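Synaptonemal complex protein 2 (Mus musculus, PDB 5IWZ) helps build the axial and lateral elements of meiotic synaptonemal complexes, and is required for inserting SYCP3 into them and for normal chromosome synapsis and fertility. Local coordinates at residues V223-Q236 against F252-C264. Sequence-based numbering, arbitrary orientation.
Sequences VEALCRMTTEKRRQ and FKEIKDCEFETDC
Arg235 reaches from helix 232-242 to Phe252 and to the 254-259 connection, and its path can be traced atom by atom. From CB the chain runs through CG to CD, which lies 3.8 Å from CE2 of Phe252. The turn about the CG-CD bond (chi3 -62°) then swings the guanidinium, through NE to CZ, toward Asp257, its plane nearly upright to the Phe252 ring and almost coplanar with the Asp257 carboxylate. NH2 does double duty: it donates to Asp257 OD1 at 2.6 Å, forming a salt bridge, and to Ile255 O at 3.0 Å, an acceptor lying in the guanidinium plane. NH1 adds weak bonds to the same OD1 and to Thr230 O of its own segment, while Glu232 CA and Cys227 SG lie over opposite faces of the group, each displaced toward the rim. With an alanine here, Asp257 OD1 and the Ile255 carbonyl would probably both lose this donor, and a gap would open beside Phe252 CE2.

Two further bonds fasten this side. Asp257 N points at Glu232 OE2 almost straight (172°), though from above the carboxylate plane, and Gln236 NE2 meets Lys253 O at 2.7 Å on an in-plane lone pair. Beyond them the contact turns apolar: Val223 CG1 touches Cys264 SG at 3.6 Å, Phe260 CZ abuts Glu224 CA, and Cys227 SG approaches the edge of the Phe260 ring.

Four successive helices of the mostly helical part are thereby joined around their connecting turns, consistent with an armadillo-like stack. Chemically, the buried Arg235 charge probably offsets that of Asp257 and may ease the closeness of the Glu232 and Asp257 carboxylates, whose oxygens OE2 and OD1 are 3.8 Å apart.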
# COMPACT_ATOMS: atom_id res chain seq x y z
N VAL A 223 -3.49 12.92 0.75
CA VAL A 223 -3.86 14.02 1.64
C VAL A 223 -3.12 13.88 2.97
O VAL A 223 -2.55 14.85 3.50
CB VAL A 223 -5.38 14.06 1.87
CG1 VAL A 223 -5.71 15.07 2.97
CG2 VAL A 223 -6.14 14.43 0.59
N GLU A 224 -3.11 12.66 3.51
CA GLU A 224 -2.44 12.43 4.78
C GLU A 224 -0.95 12.71 4.68
O GLU A 224 -0.37 13.35 5.56
CB GLU A 224 -2.66 10.99 5.26
CG GLU A 224 -1.79 10.63 6.48
CD GLU A 224 -1.95 9.17 6.92
OE1 GLU A 224 -2.77 8.44 6.32
OE2 GLU A 224 -1.25 8.76 7.89
N ALA A 225 -0.31 12.25 3.60
CA ALA A 225 1.11 12.53 3.42
C ALA A 225 1.35 14.04 3.33
O ALA A 225 2.26 14.57 3.97
CB ALA A 225 1.65 11.81 2.18
N LEU A 226 0.54 14.74 2.52
CA LEU A 226 0.73 16.18 2.36
C LEU A 226 0.56 16.90 3.69
O LEU A 226 1.28 17.86 3.97
CB LEU A 226 -0.24 16.74 1.31
CG LEU A 226 0.00 16.30 -0.14
CD1 LEU A 226 -1.13 16.75 -1.06
CD2 LEU A 226 1.37 16.75 -0.70
N CYS A 227 -0.38 16.45 4.53
CA CYS A 227 -0.60 17.12 5.81
C CYS A 227 0.46 16.76 6.84
O CYS A 227 0.76 17.58 7.73
CB CYS A 227 -2.00 16.82 6.33
SG CYS A 227 -3.34 17.56 5.31
N ARG A 228 1.05 15.57 6.76
CA ARG A 228 2.16 15.23 7.64
C ARG A 228 3.42 16.01 7.29
O ARG A 228 4.21 16.33 8.19
CB ARG A 228 2.46 13.73 7.58
CG ARG A 228 1.33 12.81 8.00
CD ARG A 228 1.80 11.35 8.13
NE ARG A 228 2.00 11.07 9.54
CZ ARG A 228 1.15 10.41 10.30
NH1 ARG A 228 0.05 9.90 9.78
NH2 ARG A 228 1.42 10.26 11.59
N MET A 229 3.61 16.35 6.02
CA MET A 229 4.81 17.05 5.58
C MET A 229 4.66 18.57 5.55
O MET A 229 5.65 19.25 5.23
CB MET A 229 5.24 16.56 4.19
CG MET A 229 5.60 15.07 4.14
SD MET A 229 6.45 14.57 2.63
CE MET A 229 5.15 14.85 1.42
N THR A 230 3.48 19.12 5.85
CA THR A 230 3.29 20.57 5.82
C THR A 230 2.42 21.02 6.98
O THR A 230 1.43 20.36 7.34
CB THR A 230 2.66 21.05 4.50
OG1 THR A 230 1.46 20.32 4.21
CG2 THR A 230 3.63 20.91 3.35
N THR A 231 2.77 22.17 7.55
CA THR A 231 2.04 22.70 8.69
C THR A 231 0.66 23.18 8.25
O THR A 231 0.45 23.56 7.09
CB THR A 231 2.80 23.85 9.34
OG1 THR A 231 2.53 25.05 8.62
CG2 THR A 231 4.30 23.58 9.29
N GLU A 232 -0.28 23.17 9.19
CA GLU A 232 -1.59 23.75 8.92
C GLU A 232 -1.47 25.20 8.43
O GLU A 232 -2.18 25.62 7.52
CB GLU A 232 -2.47 23.64 10.16
CG GLU A 232 -3.96 23.70 9.87
CD GLU A 232 -4.82 23.16 11.02
OE1 GLU A 232 -6.01 23.56 11.11
OE2 GLU A 232 -4.31 22.34 11.82
N LYS A 233 -0.53 25.96 9.00
CA LYS A 233 -0.35 27.35 8.55
C LYS A 233 0.13 27.40 7.10
O LYS A 233 -0.44 28.13 6.27
CB LYS A 233 0.61 28.09 9.48
CG LYS A 233 0.53 29.62 9.39
CD LYS A 233 1.02 30.31 10.66
CE LYS A 233 2.54 30.46 10.69
NZ LYS A 233 3.05 31.42 9.67
N ARG A 234 1.15 26.61 6.77
CA ARG A 234 1.70 26.60 5.40
C ARG A 234 0.63 26.25 4.38
O ARG A 234 0.57 26.84 3.29
CB ARG A 234 2.86 25.62 5.30
CG ARG A 234 4.15 26.06 5.98
CD ARG A 234 4.74 27.30 5.30
NE ARG A 234 5.16 27.02 3.93
CZ ARG A 234 5.65 27.94 3.10
NH1 ARG A 234 5.77 29.20 3.50
NH2 ARG A 234 6.01 27.60 1.86
N ARG A 235 -0.24 25.28 4.71
CA ARG A 235 -1.28 24.85 3.78
C ARG A 235 -2.23 25.98 3.42
O ARG A 235 -2.93 25.88 2.40
CB ARG A 235 -2.04 23.66 4.38
CG ARG A 235 -1.14 22.46 4.68
CD ARG A 235 -1.88 21.13 4.72
NE ARG A 235 -2.91 21.07 5.76
CZ ARG A 235 -2.69 20.73 7.02
NH1 ARG A 235 -1.46 20.41 7.42
NH2 ARG A 235 -3.69 20.69 7.88
N GLN A 236 -2.28 27.06 4.22
CA GLN A 236 -3.14 28.19 3.87
C GLN A 236 -2.68 28.86 2.58
O GLN A 236 -3.49 29.46 1.88
CB GLN A 236 -3.18 29.20 5.02
CG GLN A 236 -3.90 28.69 6.25
CD GLN A 236 -5.28 28.14 5.93
OE1 GLN A 236 -6.13 28.86 5.39
NE2 GLN A 236 -5.50 26.87 6.24
N PHE A 252 -9.50 22.45 0.96
CA PHE A 252 -8.26 21.86 1.44
C PHE A 252 -7.73 22.61 2.66
O PHE A 252 -7.35 21.99 3.66
CB PHE A 252 -7.21 21.85 0.33
CG PHE A 252 -5.95 21.12 0.69
CD1 PHE A 252 -5.93 19.73 0.73
CD2 PHE A 252 -4.79 21.82 0.99
CE1 PHE A 252 -4.77 19.04 1.06
CE2 PHE A 252 -3.62 21.14 1.32
CZ PHE A 252 -3.61 19.75 1.36
N LYS A 253 -7.71 23.95 2.58
CA LYS A 253 -7.23 24.80 3.66
C LYS A 253 -8.00 24.62 4.97
O LYS A 253 -7.52 25.06 6.02
CB LYS A 253 -7.32 26.28 3.23
CG LYS A 253 -8.65 26.92 3.61
CD LYS A 253 -9.03 28.11 2.75
CE LYS A 253 -10.40 28.65 3.13
NZ LYS A 253 -10.46 29.07 4.56
N GLU A 254 -9.19 24.02 4.94
CA GLU A 254 -9.98 23.83 6.16
C GLU A 254 -9.67 22.53 6.89
O GLU A 254 -10.17 22.33 8.01
CB GLU A 254 -11.48 23.88 5.85
CG GLU A 254 -11.95 25.20 5.27
CD GLU A 254 -11.84 26.32 6.27
OE1 GLU A 254 -11.73 27.49 5.84
OE2 GLU A 254 -11.88 26.08 7.49
N ILE A 255 -8.85 21.65 6.32
CA ILE A 255 -8.52 20.40 7.01
C ILE A 255 -7.69 20.73 8.25
O ILE A 255 -6.60 21.31 8.15
CB ILE A 255 -7.79 19.43 6.08
CG1 ILE A 255 -8.64 19.11 4.85
CG2 ILE A 255 -7.42 18.16 6.83
CD1 ILE A 255 -7.90 18.23 3.84
N LYS A 256 -8.21 20.36 9.42
CA LYS A 256 -7.53 20.56 10.69
C LYS A 256 -6.83 19.27 11.09
O LYS A 256 -7.44 18.19 11.04
CB LYS A 256 -8.53 20.98 11.78
CG LYS A 256 -9.46 22.12 11.37
CD LYS A 256 -10.50 22.44 12.45
CE LYS A 256 -11.44 21.27 12.70
NZ LYS A 256 -12.39 21.06 11.57
N ASP A 257 -5.56 19.38 11.48
CA ASP A 257 -4.80 18.19 11.87
C ASP A 257 -5.50 17.43 12.99
O ASP A 257 -5.47 16.19 13.02
CB ASP A 257 -3.37 18.58 12.29
CG ASP A 257 -2.48 19.01 11.11
OD1 ASP A 257 -3.00 19.28 10.01
OD2 ASP A 257 -1.25 19.11 11.30
N CYS A 258 -6.15 18.14 13.91
CA CYS A 258 -6.66 17.51 15.13
C CYS A 258 -7.94 16.71 14.90
O CYS A 258 -8.27 15.86 15.73
CB CYS A 258 -6.89 18.57 16.21
SG CYS A 258 -8.14 19.79 15.81
N GLU A 259 -8.66 16.95 13.80
CA GLU A 259 -9.78 16.12 13.40
C GLU A 259 -9.54 15.54 12.00
O GLU A 259 -10.45 15.51 11.16
CB GLU A 259 -11.09 16.90 13.43
CG GLU A 259 -11.36 17.59 14.75
CD GLU A 259 -12.75 18.17 14.82
OE1 GLU A 259 -13.40 18.01 15.88
OE2 GLU A 259 -13.19 18.78 13.82
N PHE A 260 -8.32 15.07 11.75
CA PHE A 260 -7.90 14.80 10.38
C PHE A 260 -8.81 13.79 9.70
O PHE A 260 -9.30 14.04 8.59
CB PHE A 260 -6.45 14.31 10.32
CG PHE A 260 -6.03 13.92 8.94
CD1 PHE A 260 -5.57 14.89 8.06
CD2 PHE A 260 -6.16 12.62 8.50
CE1 PHE A 260 -5.22 14.55 6.77
CE2 PHE A 260 -5.82 12.27 7.22
CZ PHE A 260 -5.35 13.24 6.35
N GLU A 261 -9.04 12.64 10.35
CA GLU A 261 -9.72 11.52 9.70
C GLU A 261 -11.11 11.91 9.19
O GLU A 261 -11.51 11.54 8.08
CB GLU A 261 -9.82 10.34 10.66
CG GLU A 261 -8.49 9.75 11.08
CD GLU A 261 -7.77 9.04 9.93
OE1 GLU A 261 -6.76 9.59 9.43
OE2 GLU A 261 -8.21 7.94 9.54
N THR A 262 -11.88 12.65 10.00
CA THR A 262 -13.22 13.03 9.57
C THR A 262 -13.18 14.26 8.66
O THR A 262 -13.98 14.35 7.72
CB THR A 262 -14.13 13.28 10.77
OG1 THR A 262 -13.49 14.17 11.70
CG2 THR A 262 -14.46 11.96 11.47
N ASP A 263 -12.27 15.20 8.91
CA ASP A 263 -12.18 16.34 7.99
C ASP A 263 -11.70 15.89 6.62
O ASP A 263 -12.11 16.46 5.60
CB ASP A 263 -11.25 17.44 8.55
CG ASP A 263 -11.89 18.25 9.69
OD1 ASP A 263 -13.13 18.36 9.77
OD2 ASP A 263 -11.11 18.82 10.48
N CYS A 264 -10.86 14.86 6.57
CA CYS A 264 -10.38 14.37 5.28
C CYS A 264 -11.52 13.77 4.46
O CYS A 264 -11.61 14.00 3.25
CB CYS A 264 -9.25 13.37 5.50
SG CYS A 264 -8.40 12.98 3.99